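CRISPR-associated endoribonuclease Cas6 1 (Methanocaldococcus jannaschii DSM 2661, PDB 5YI6) probably cleaves CRISPR repeat transcripts as a metal-independent endoribonuclease of the Cas6 family, releasing crRNA for antiviral defence. Local coordinates at residues S29-Y32 / N33-S37; N93-A96 / G97-D101. All blocks are in the same frame, centred on the assembly; numbering follows the deposited sequence.

Interaction 1: residues S29-Y32 / N33-S37. With PO4 (phosphate ion), chain I.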
loop_
_atom_site.group_PDB
_atom_site.type_symbol
_atom_site.label_atom_id
_atom_site.label_comp_id
_atom_site.label_asym_id
_atom_site.label_seq_id
_atom_site.Cartn_x
_atom_site.Cartn_y
_atom_site.Cartn_z
ATOM N N SER A 29 -8.146 8.229 2.409
ATOM C CA SER A 29 -8.886 9.424 1.996
ATOM C C SER A 29 -7.948 10.621 1.792
ATOM O O SER A 29 -8.090 11.380 0.827
ATOM C CB SER A 29 -9.956 9.751 3.055
ATOM O OG SER A 29 -10.606 10.964 2.752
ATOM N N ALA A 30 -6.990 10.817 2.696
ATOM C CA ALA A 30 -6.079 11.960 2.562
ATOM C C ALA A 30 -5.236 11.855 1.296
ATOM O O ALA A 30 -5.028 12.849 0.586
ATOM C CB ALA A 30 -5.169 12.051 3.793
ATOM N N ILE A 31 -4.748 10.652 0.998
ATOM C CA ILE A 31 -3.917 10.477 -0.199
ATOM C C ILE A 31 -4.755 10.719 -1.449
ATOM O O ILE A 31 -4.327 11.419 -2.385
ATOM C CB ILE A 31 -3.268 9.081 -0.203
ATOM C CG1 ILE A 31 -2.209 8.959 0.926
ATOM C CG2 ILE A 31 -2.690 8.754 -1.599
ATOM C CD1 ILE A 31 -1.075 9.977 0.817
ATOM N N TYR A 32 -5.954 10.114 -1.490
ATOM C CA TYR A 32 -6.858 10.369 -2.614
ATOM C C TYR A 32 -7.083 11.871 -2.803
ATOM O O TYR A 32 -7.010 12.396 -3.926
ATOM C CB TYR A 32 -8.179 9.641 -2.374
ATOM C CG TYR A 32 -9.178 9.866 -3.500
ATOM C CD1 TYR A 32 -9.279 8.959 -4.553
ATOM C CD2 TYR A 32 -9.974 11.005 -3.527
ATOM C CE1 TYR A 32 -10.190 9.176 -5.620
ATOM C CE2 TYR A 32 -10.865 11.235 -4.589
ATOM C CZ TYR A 32 -10.971 10.308 -5.613
ATOM O OH TYR A 32 -11.847 10.549 -6.655
ATOM N N ASN A 33 -7.359 12.588 -1.703
ATOM C CA ASN A 33 -7.665 14.004 -1.802
ATOM C C ASN A 33 -6.478 14.810 -2.288
ATOM O O ASN A 33 -6.685 15.780 -3.024
ATOM C CB ASN A 33 -8.190 14.550 -0.450
ATOM C CG ASN A 33 -9.568 13.961 -0.090
ATOM O OD1 ASN A 33 -10.235 13.368 -0.940
ATOM N ND2 ASN A 33 -9.966 14.080 1.179
ATOM N N LYS A 34 -5.239 14.424 -1.928
ATOM C CA LYS A 34 -4.070 15.122 -2.478
ATOM C C LYS A 34 -3.983 14.906 -3.984
ATOM O O LYS A 34 -3.789 15.850 -4.753
ATOM C CB LYS A 34 -2.761 14.636 -1.831
ATOM C CG LYS A 34 -2.637 14.905 -0.311
ATOM C CD LYS A 34 -2.710 16.404 -0.037
ATOM C CE LYS A 34 -2.306 16.682 1.439
ATOM N NZ LYS A 34 -2.469 18.124 1.793
ATOM N N ILE A 35 -4.092 13.648 -4.419
ATOM C CA ILE A 35 -3.943 13.345 -5.853
ATOM C C ILE A 35 -4.994 14.085 -6.688
ATOM O O ILE A 35 -4.706 14.555 -7.805
ATOM C CB ILE A 35 -4.017 11.814 -6.058
ATOM C CG1 ILE A 35 -2.729 11.156 -5.511
ATOM C CG2 ILE A 35 -4.220 11.450 -7.543
ATOM C CD1 ILE A 35 -2.850 9.616 -5.390
ATOM N N HIS A 36 -6.213 14.213 -6.169
ATOM C CA HIS A 36 -7.308 14.828 -6.905
ATOM C C HIS A 36 -7.532 16.290 -6.523
ATOM O O HIS A 36 -8.543 16.890 -6.919
ATOM C CB HIS A 36 -8.569 14.002 -6.725
ATOM C CG HIS A 36 -8.428 12.616 -7.275
ATOM N ND1 HIS A 36 -7.812 11.592 -6.586
ATOM C CD2 HIS A 36 -8.765 12.104 -8.485
ATOM C CE1 HIS A 36 -7.813 10.498 -7.334
ATOM N NE2 HIS A 36 -8.376 10.788 -8.494
ATOM N N SER A 37 -6.559 16.904 -5.869
ATOM C CA SER A 37 -6.687 18.280 -5.406
ATOM C C SER A 37 -6.634 19.304 -6.550
ATOM O O SER A 37 -5.900 19.148 -7.526
ATOM C CB SER A 37 -5.553 18.576 -4.404
ATOM O OG SER A 37 -5.596 19.936 -4.011
HETATM P P PO4 I . -5.993 19.232 0.157
HETATM O O1 PO4 I . -6.202 17.748 -0.089
HETATM O O2 PO4 I . -7.346 19.899 0.304
HETATM O O3 PO4 I . -5.271 19.886 -1.009
HETATM O O4 PO4 I . -5.199 19.416 1.438
HETATM O O HOH W 1 -11.516 10.933 0.026
#
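The carbonyl oxygen Y32 O is gripped twice by H36, through the backbone N (3.0 Å) and through the imidazole ND1 (2.9 Å from Y32 O). The backbone bond is an i to i+4 link at the C-terminal end of helix 23-35, where H36 is the first residue to leave helical phi/psi. The oxygen lies practically in the imidazole plane, 1° out of it, so ND1 meets it with an in-plane N-H. That bond and the one from H36 NE2 to Q50 O fix the ring's rotation. The imidazole then forms an offset stack on the Y32 phenol: centroids are 3.9 Å apart and planes 18° from parallel. Y32 reaches this position with CG anti to its backbone N (chi1 180°), while N33 OD1 sits at the edge of the phenol near CD2. One water bridges S29 OG and N33 OD1. Away from the stack, K34 NZ and S37 OG each donate 3.0 Å bonds to phosphate oxygens, O4 and O3 respectively; K34 also forms a salt bridge with D101. Since both imidazole nitrogens donate to carbonyl oxygens, H36 is probably protonated, which would put a cationic ring face to face with the phenol of Y32, the proton acceptor inferred from relatives.

Interaction 2: residues N93-A96 / G97-D101; sequences NFVA and GLLED
F94 and L98, one turn apart on the α-helix 88-101 of the N-terminal ferredoxin-like (RAMP) half, meet through a CH-pi contact. The methyl L98 CD1 stands 3.7 Å from the centroid of the F94 ring and only 9° off the ring normal, hence over the middle of one face. L98 CG adds a second touch at the rim of the ring, 3.6 Å from F94 CE1. The phenyl group is carried there by a first torsion that sets CG anti to the backbone N (chi1 -170°). On the neighbouring side of the helix V95 and L99 run side by side, pointing the same way, with V95 CG1 3.7 Å from L99 CD1. Both pairs are spaced by four residues, and the backbone supplies that spacing: L98 N donates to F94 O at 2.8 Å and L99 N to V95 O at 2.9 Å. G97 N to N93 O and E100 N to A96 O continue the same i to i+4 ladder.

Further out, V95 and L99 rest on strand 109-118 through A116 and V113, which places this side of the helix against the sheet. F94 is packed by I31, K34 and I35 of helix 23-35 and by Y42, which also touches L98. R45 serves the polar rim, its backbone O accepting from N93 ND2 and its guanidinium pairing with E100. At the last turn D101 OD2 accepts from the hydroxyl of Y42, while D101 N closes the ladder on G97 O at 2.9 Å.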
loop_
_atom_site.group_PDB
_atom_site.type_symbol
_atom_site.label_atom_id
_atom_site.label_comp_id
_atom_site.label_asym_id
_atom_site.label_seq_id
_atom_site.Cartn_x
_atom_site.Cartn_y
_atom_site.Cartn_z
ATOM N N ASN A 93 6.253 12.991 -9.619
ATOM C CA ASN A 93 5.309 14.104 -9.645
ATOM C C ASN A 93 4.559 14.242 -8.330
ATOM O O ASN A 93 4.365 15.363 -7.830
ATOM C CB ASN A 93 4.312 13.909 -10.789
ATOM C CG ASN A 93 4.900 14.268 -12.145
ATOM O OD1 ASN A 93 6.090 14.493 -12.279
ATOM N ND2 ASN A 93 4.066 14.235 -13.166
ATOM N N PHE A 94 4.089 13.114 -7.778
ATOM C CA PHE A 94 3.344 13.155 -6.519
ATOM C C PHE A 94 4.240 13.658 -5.384
ATOM O O PHE A 94 3.821 14.508 -4.584
ATOM C CB PHE A 94 2.763 11.756 -6.234
ATOM C CG PHE A 94 1.781 11.701 -5.098
ATOM C CD1 PHE A 94 1.118 12.849 -4.657
ATOM C CD2 PHE A 94 1.485 10.473 -4.497
ATOM C CE1 PHE A 94 0.173 12.765 -3.623
ATOM C CE2 PHE A 94 0.571 10.395 -3.442
ATOM C CZ PHE A 94 -0.082 11.555 -3.016
ATOM N N VAL A 95 5.483 13.169 -5.316
ATOM C CA VAL A 95 6.407 13.630 -4.276
ATOM C C VAL A 95 6.659 15.133 -4.405
ATOM O O VAL A 95 6.663 15.855 -3.406
ATOM C CB VAL A 95 7.737 12.843 -4.355
ATOM C CG1 VAL A 95 8.900 13.567 -3.599
ATOM C CG2 VAL A 95 7.579 11.436 -3.807
ATOM N N ALA A 96 6.880 15.635 -5.626
ATOM C CA ALA A 96 7.106 17.080 -5.773
ATOM C C ALA A 96 5.906 17.878 -5.259
ATOM O O ALA A 96 6.069 18.931 -4.612
ATOM C CB ALA A 96 7.386 17.424 -7.236
ATOM N N GLY A 97 4.690 17.392 -5.547
ATOM C CA GLY A 97 3.502 18.072 -5.046
ATOM C C GLY A 97 3.395 18.004 -3.528
ATOM O O GLY A 97 3.074 18.999 -2.873
ATOM N N LEU A 98 3.643 16.827 -2.952
ATOM C CA LEU A 98 3.576 16.670 -1.494
ATOM C C LEU A 98 4.599 17.577 -0.800
ATOM O O LEU A 98 4.327 18.141 0.267
ATOM C CB LEU A 98 3.858 15.207 -1.120
ATOM C CG LEU A 98 2.715 14.210 -1.453
ATOM C CD1 LEU A 98 3.249 12.760 -1.493
ATOM C CD2 LEU A 98 1.589 14.356 -0.409
ATOM N N LEU A 99 5.799 17.658 -1.357
ATOM C CA LEU A 99 6.837 18.498 -0.734
ATOM C C LEU A 99 6.497 19.978 -0.854
ATOM O O LEU A 99 6.727 20.737 0.091
ATOM C CB LEU A 99 8.211 18.211 -1.340
ATOM C CG LEU A 99 8.779 16.860 -0.900
ATOM C CD1 LEU A 99 10.011 16.517 -1.702
ATOM C CD2 LEU A 99 9.073 16.846 0.611
ATOM N N GLU A 100 5.934 20.406 -1.998
ATOM C CA GLU A 100 5.544 21.806 -2.151
ATOM C C GLU A 100 4.381 22.166 -1.219
ATOM O O GLU A 100 4.377 23.223 -0.581
ATOM C CB GLU A 100 5.172 22.097 -3.618
ATOM C CG GLU A 100 4.658 23.537 -3.815
ATOM C CD GLU A 100 4.271 23.874 -5.254
ATOM O OE1 GLU A 100 4.623 23.139 -6.190
ATOM O OE2 GLU A 100 3.606 24.902 -5.439
ATOM N N ASP A 101 3.361 21.315 -1.159
ATOM C CA ASP A 101 2.266 21.483 -0.217
ATOM C C ASP A 101 2.797 21.524 1.221
ATOM O O ASP A 101 2.567 22.493 1.969
ATOM C CB ASP A 101 1.281 20.316 -0.461
ATOM C CG ASP A 101 0.126 20.259 0.507
ATOM O OD1 ASP A 101 0.092 21.006 1.505
ATOM O OD2 ASP A 101 -0.773 19.428 0.264
#

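Overall arrangement
Interaction 1, at the C-terminal end of helix 23-35, and interaction 2, on helix 88-101, have centres 12 Å apart. They meet directly. K34 NZ forms a salt bridge with D101 OD2 at 2.6 Å, and F94 CZ packs 3.7 Å from I35 CG1, so a charged pair and an apolar patch both join the helices. The inferred catalytic residues lie close by: the side chain of Y32, in interaction 1, is about 7 Å from that of K53, the probable transition-state stabiliser, and the N93 side chain of interaction 2 is about 8 Å from that of H47, the probable proton donor. The phosphate held by K34 and S37 probably comes from the crystallisation liquor.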